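PDB 3CDX: Succinylglutamatedesuccinylase/aspartoacylase from Rhodobacter sphaeroides 2.4.1, which probably hydrolyses linear amide or ester bonds as a metal-dependent enzyme of the succinylglutamate desuccinylase/aspartoacylase family, and carries a bound calcium ion in this crystal. Local coordinates for residues Val47-Ser52 with Gln86-Met91; Pro54-Thr59 with Met240-Gly245. All blocks are in the same frame, centred on the assembly; numbering follows the deposited sequence.

Contact 1: residues Val47-Ser52 with Gln86-Met91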
# COMPACT_ATOMS: atom_id res chain seq x y z
N VAL A 47 -24.03 -30.36 -0.72
CA VAL A 47 -23.92 -31.76 -1.14
C VAL A 47 -25.32 -32.34 -1.19
O VAL A 47 -26.11 -32.15 -0.24
CB VAL A 47 -22.98 -32.63 -0.25
CG1 VAL A 47 -23.51 -32.73 1.18
CG2 VAL A 47 -22.80 -34.04 -0.83
N VAL A 48 -25.61 -32.98 -2.32
CA VAL A 48 -26.84 -33.76 -2.49
C VAL A 48 -26.41 -35.22 -2.72
O VAL A 48 -25.63 -35.52 -3.63
CB VAL A 48 -27.72 -33.24 -3.68
CG1 VAL A 48 -28.94 -34.11 -3.88
CG2 VAL A 48 -28.15 -31.80 -3.46
N LYS A 49 -26.92 -36.11 -1.88
CA LYS A 49 -26.65 -37.54 -2.02
C LYS A 49 -27.98 -38.31 -2.01
O LYS A 49 -28.82 -38.12 -1.15
CB LYS A 49 -25.71 -38.02 -0.91
CG LYS A 49 -25.22 -39.47 -1.05
CD LYS A 49 -24.31 -39.86 0.11
CE LYS A 49 -24.49 -41.33 0.52
NZ LYS A 49 -24.12 -42.25 -0.55
N ASN A 50 -28.15 -39.18 -3.00
CA ASN A 50 -29.31 -40.06 -3.08
C ASN A 50 -28.97 -41.28 -3.89
O ASN A 50 -28.28 -41.20 -4.93
CB ASN A 50 -30.50 -39.34 -3.73
CG ASN A 50 -31.80 -40.16 -3.69
OD1 ASN A 50 -32.29 -40.52 -2.62
ND2 ASN A 50 -32.39 -40.40 -4.86
N GLY A 51 -29.45 -42.43 -3.42
CA GLY A 51 -29.47 -43.65 -4.21
C GLY A 51 -28.07 -44.10 -4.51
O GLY A 51 -27.22 -44.11 -3.62
N SER A 52 -27.83 -44.39 -5.78
CA SER A 52 -26.62 -45.05 -6.18
C SER A 52 -26.03 -44.44 -7.45
O SER A 52 -26.70 -44.32 -8.48
CB SER A 52 -26.93 -46.54 -6.40
OG SER A 52 -25.80 -47.34 -6.09
N GLN A 86 -29.05 -39.69 -8.51
CA GLN A 86 -28.56 -41.06 -8.33
C GLN A 86 -27.05 -41.09 -8.26
O GLN A 86 -26.34 -41.22 -9.27
CB GLN A 86 -29.13 -42.03 -9.39
CG GLN A 86 -30.62 -42.32 -9.22
CD GLN A 86 -30.94 -43.19 -8.01
OE1 GLN A 86 -30.20 -44.13 -7.68
NE2 GLN A 86 -32.04 -42.87 -7.33
N GLY A 87 -26.55 -40.92 -7.04
CA GLY A 87 -25.14 -40.74 -6.80
C GLY A 87 -24.93 -39.57 -5.85
O GLY A 87 -25.60 -39.46 -4.82
N ARG A 88 -23.99 -38.69 -6.21
CA ARG A 88 -23.59 -37.60 -5.30
C ARG A 88 -23.04 -36.43 -6.09
O ARG A 88 -22.20 -36.61 -6.98
CB ARG A 88 -22.58 -38.09 -4.26
CG ARG A 88 -22.28 -37.04 -3.16
CD ARG A 88 -21.44 -37.59 -2.00
NE ARG A 88 -20.31 -38.36 -2.50
CZ ARG A 88 -19.44 -39.02 -1.74
NH1 ARG A 88 -18.46 -39.69 -2.32
NH2 ARG A 88 -19.55 -39.01 -0.41
N VAL A 89 -23.55 -35.24 -5.74
CA VAL A 89 -23.11 -33.95 -6.31
C VAL A 89 -22.57 -33.06 -5.16
O VAL A 89 -23.27 -32.78 -4.19
CB VAL A 89 -24.26 -33.22 -7.04
CG1 VAL A 89 -23.73 -31.95 -7.75
CG2 VAL A 89 -24.95 -34.18 -8.07
N ILE A 90 -21.30 -32.68 -5.29
CA ILE A 90 -20.63 -31.73 -4.39
C ILE A 90 -20.35 -30.41 -5.14
O ILE A 90 -19.69 -30.42 -6.19
CB ILE A 90 -19.35 -32.35 -3.83
CG1 ILE A 90 -19.70 -33.66 -3.08
CG2 ILE A 90 -18.57 -31.32 -2.86
CD1 ILE A 90 -18.54 -34.56 -2.83
N MET A 91 -20.84 -29.30 -4.60
CA MET A 91 -20.86 -27.98 -5.28
C MET A 91 -20.19 -26.93 -4.41
O MET A 91 -20.65 -26.65 -3.32
CB MET A 91 -22.30 -27.56 -5.62
CG MET A 91 -22.93 -28.48 -6.72
SD MET A 91 -24.75 -28.45 -6.88
CE MET A 91 -25.18 -29.15 -5.29
O HOH W 1 -25.50 -41.80 -3.57
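Gly87 O takes the backbone N-H of Asn50 at 3.1 Å from Asn50 N. A water stands 2.7 Å from the same Gly87 O and also lies near Gly51 O; Lys49 NZ reaches this water only weakly. The return bond is short and straight: Gly87 N is 2.7 Å from Asn50 O, with 171° at the hydrogen. Val48 and Val89 form the next hydrogen-bonded pair of the antiparallel ladder. Val47 with Ile90 and Lys49 with Arg88 are the non-hydrogen-bonded pairs.

Val47 CG2 is anti to the backbone N and packs on the other strand. It lies 3.8 Å from Arg88 CG and 3.8 Å from Ile90 CG1. The polar end of Arg88 turns elsewhere, to Phe17 O and Thr55 OG1.

Just before strand 87-92, Gln86 is bent at chi2, and its OE1 lies 3.0 Å from Ser52 N, where the other chain segment has left strand 40-50. This donor sits 46° above the carbonyl plane. The side-chain amides of Gln86 and Asn50 cross with their planes 73° apart, Gln86 NE2 and Asn50 ND2 being 3.5 Å from each other. Asn50 ND2 binds Val85 O.

At the backbone angles of Gly87, a side chain would jam against Gln86 O. Four of the five hydrogen bonds across the contact run from backbone to backbone. The pairing of the strands rests mainly on these, with one side-chain amide holding the chain as it leaves the ladder.

Contact 2: residues Pro54-Thr59 with Met240-Gly245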
# COMPACT_ATOMS: atom_id res chain seq x y z
N PRO A 54 -22.08 -42.29 -9.26
CA PRO A 54 -20.77 -41.66 -9.12
C PRO A 54 -20.88 -40.28 -8.46
O PRO A 54 -22.00 -39.73 -8.29
CB PRO A 54 -20.28 -41.55 -10.57
CG PRO A 54 -21.51 -41.45 -11.39
CD PRO A 54 -22.57 -42.24 -10.66
N THR A 55 -19.72 -39.74 -8.05
CA THR A 55 -19.72 -38.43 -7.42
C THR A 55 -19.23 -37.43 -8.45
O THR A 55 -18.18 -37.63 -9.04
CB THR A 55 -18.85 -38.39 -6.15
OG1 THR A 55 -19.46 -39.19 -5.11
CG2 THR A 55 -18.66 -36.91 -5.62
N VAL A 56 -20.00 -36.35 -8.66
CA VAL A 56 -19.58 -35.24 -9.52
C VAL A 56 -19.20 -34.03 -8.68
O VAL A 56 -20.01 -33.53 -7.92
CB VAL A 56 -20.69 -34.84 -10.53
CG1 VAL A 56 -20.28 -33.62 -11.33
CG2 VAL A 56 -21.04 -36.06 -11.44
N LEU A 57 -17.97 -33.55 -8.83
CA LEU A 57 -17.53 -32.39 -8.07
C LEU A 57 -17.45 -31.19 -8.99
O LEU A 57 -16.75 -31.23 -10.01
CB LEU A 57 -16.21 -32.67 -7.35
CG LEU A 57 -15.40 -31.48 -6.80
CD1 LEU A 57 -16.08 -30.78 -5.60
CD2 LEU A 57 -13.98 -31.95 -6.46
N LEU A 58 -18.14 -30.11 -8.60
CA LEU A 58 -18.31 -28.88 -9.38
C LEU A 58 -17.70 -27.72 -8.59
O LEU A 58 -18.15 -27.43 -7.46
CB LEU A 58 -19.80 -28.61 -9.66
CG LEU A 58 -20.55 -29.69 -10.47
CD1 LEU A 58 -21.98 -29.39 -10.55
CD2 LEU A 58 -19.93 -29.95 -11.85
N THR A 59 -16.63 -27.13 -9.12
CA THR A 59 -15.98 -26.04 -8.40
C THR A 59 -16.00 -24.78 -9.23
O THR A 59 -15.88 -24.85 -10.46
CB THR A 59 -14.49 -26.38 -7.97
OG1 THR A 59 -13.73 -26.83 -9.11
CG2 THR A 59 -14.49 -27.45 -6.88
N MET A 240 -23.32 -38.58 -16.68
CA MET A 240 -22.77 -39.50 -15.71
C MET A 240 -23.85 -40.40 -15.12
O MET A 240 -23.53 -41.31 -14.34
CB MET A 240 -22.00 -38.75 -14.62
CG MET A 240 -20.71 -38.12 -15.15
SD MET A 240 -19.35 -39.22 -15.60
CE MET A 240 -19.01 -39.86 -13.95
N GLY A 241 -25.10 -40.13 -15.50
CA GLY A 241 -26.28 -40.87 -15.03
C GLY A 241 -26.72 -40.53 -13.62
O GLY A 241 -27.37 -41.34 -12.95
N VAL A 242 -26.38 -39.32 -13.17
CA VAL A 242 -26.69 -38.86 -11.81
C VAL A 242 -28.09 -38.22 -11.77
O VAL A 242 -28.79 -38.30 -10.78
CB VAL A 242 -25.57 -37.91 -11.26
CG1 VAL A 242 -25.91 -37.31 -9.91
CG2 VAL A 242 -24.26 -38.66 -11.19
N ILE A 243 -28.49 -37.59 -12.87
CA ILE A 243 -29.84 -37.11 -13.01
C ILE A 243 -30.39 -37.59 -14.34
O ILE A 243 -29.64 -37.97 -15.24
CB ILE A 243 -29.95 -35.54 -12.91
CG1 ILE A 243 -29.47 -34.89 -14.20
CG2 ILE A 243 -29.16 -35.02 -11.68
CD1 ILE A 243 -29.51 -33.38 -14.20
N GLU A 244 -31.72 -37.53 -14.48
CA GLU A 244 -32.42 -38.07 -15.64
C GLU A 244 -32.21 -37.20 -16.90
O GLU A 244 -32.18 -35.95 -16.83
CB GLU A 244 -33.92 -38.23 -15.32
CG GLU A 244 -34.22 -39.12 -14.07
CD GLU A 244 -35.59 -38.82 -13.39
OE1 GLU A 244 -36.65 -39.13 -14.02
OE2 GLU A 244 -35.61 -38.28 -12.22
N GLY A 245 -32.04 -37.87 -18.03
CA GLY A 245 -32.10 -37.21 -19.31
C GLY A 245 -30.84 -37.43 -20.08
O GLY A 245 -29.97 -38.18 -19.65
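This is a small apolar contact, without hydrogen bonds between its segments. It lies where the start of strand 55-60 meets the loop after helix 223-239. Pro54, Val56, Met240 and Val242 make it.

The Pro54 ring leans on both loop side chains. Its CG is 3.9 Å from Met240 CE and 3.9 Å from Val242 CG2. The same Pro54 CG rests against the backbone, 3.6 Å from Met240 O. Met240 is bent at chi2 and again at chi3 (-65°), and its CE meets both CB and CG of the proline. Two residues further along the strand, Val56 CG2 approaches Val242 CG2 at 4.1 Å and Met240 CG at 4.3 Å.

An alanine at Pro54 would keep CB near Met240 CE but lose CG and CD, which would probably open a gap beside Val242 CG2 and leave the methionine tip freer to shift.

Ile144 of strand 144-148 also touches Val56 and Met240, and Val89 of strand 87-92 touches Val242. The loop thus packs on several neighbouring strands. Gly241, with positive phi, turns the chain between Met240 and Val242. The arrangement is that of a Schellman motif at a helix C-terminus, set against a parallel strand of an alpha/beta domain.

Both contacts lie on the same side of the chain's centre, with their own centres about 8 Å apart and away from the calcium site. Strand 87-92 joins them. It pairs antiparallel with strand 40-50 in contact 1 and parallel with strand 55-60, which belongs to contact 2. Arg88 O and Val56 N probably bond across that parallel pair. Gln86 N probably bonds Val242 O, tying the loop of contact 2 to the strand of contact 1. Each contact is partly buried. Contact 1 is larger and held by backbone bonds, with exposed polar residues at its turn end. Contact 2 is smaller and relies mainly on apolar side chains, with no hydrogen bond across it.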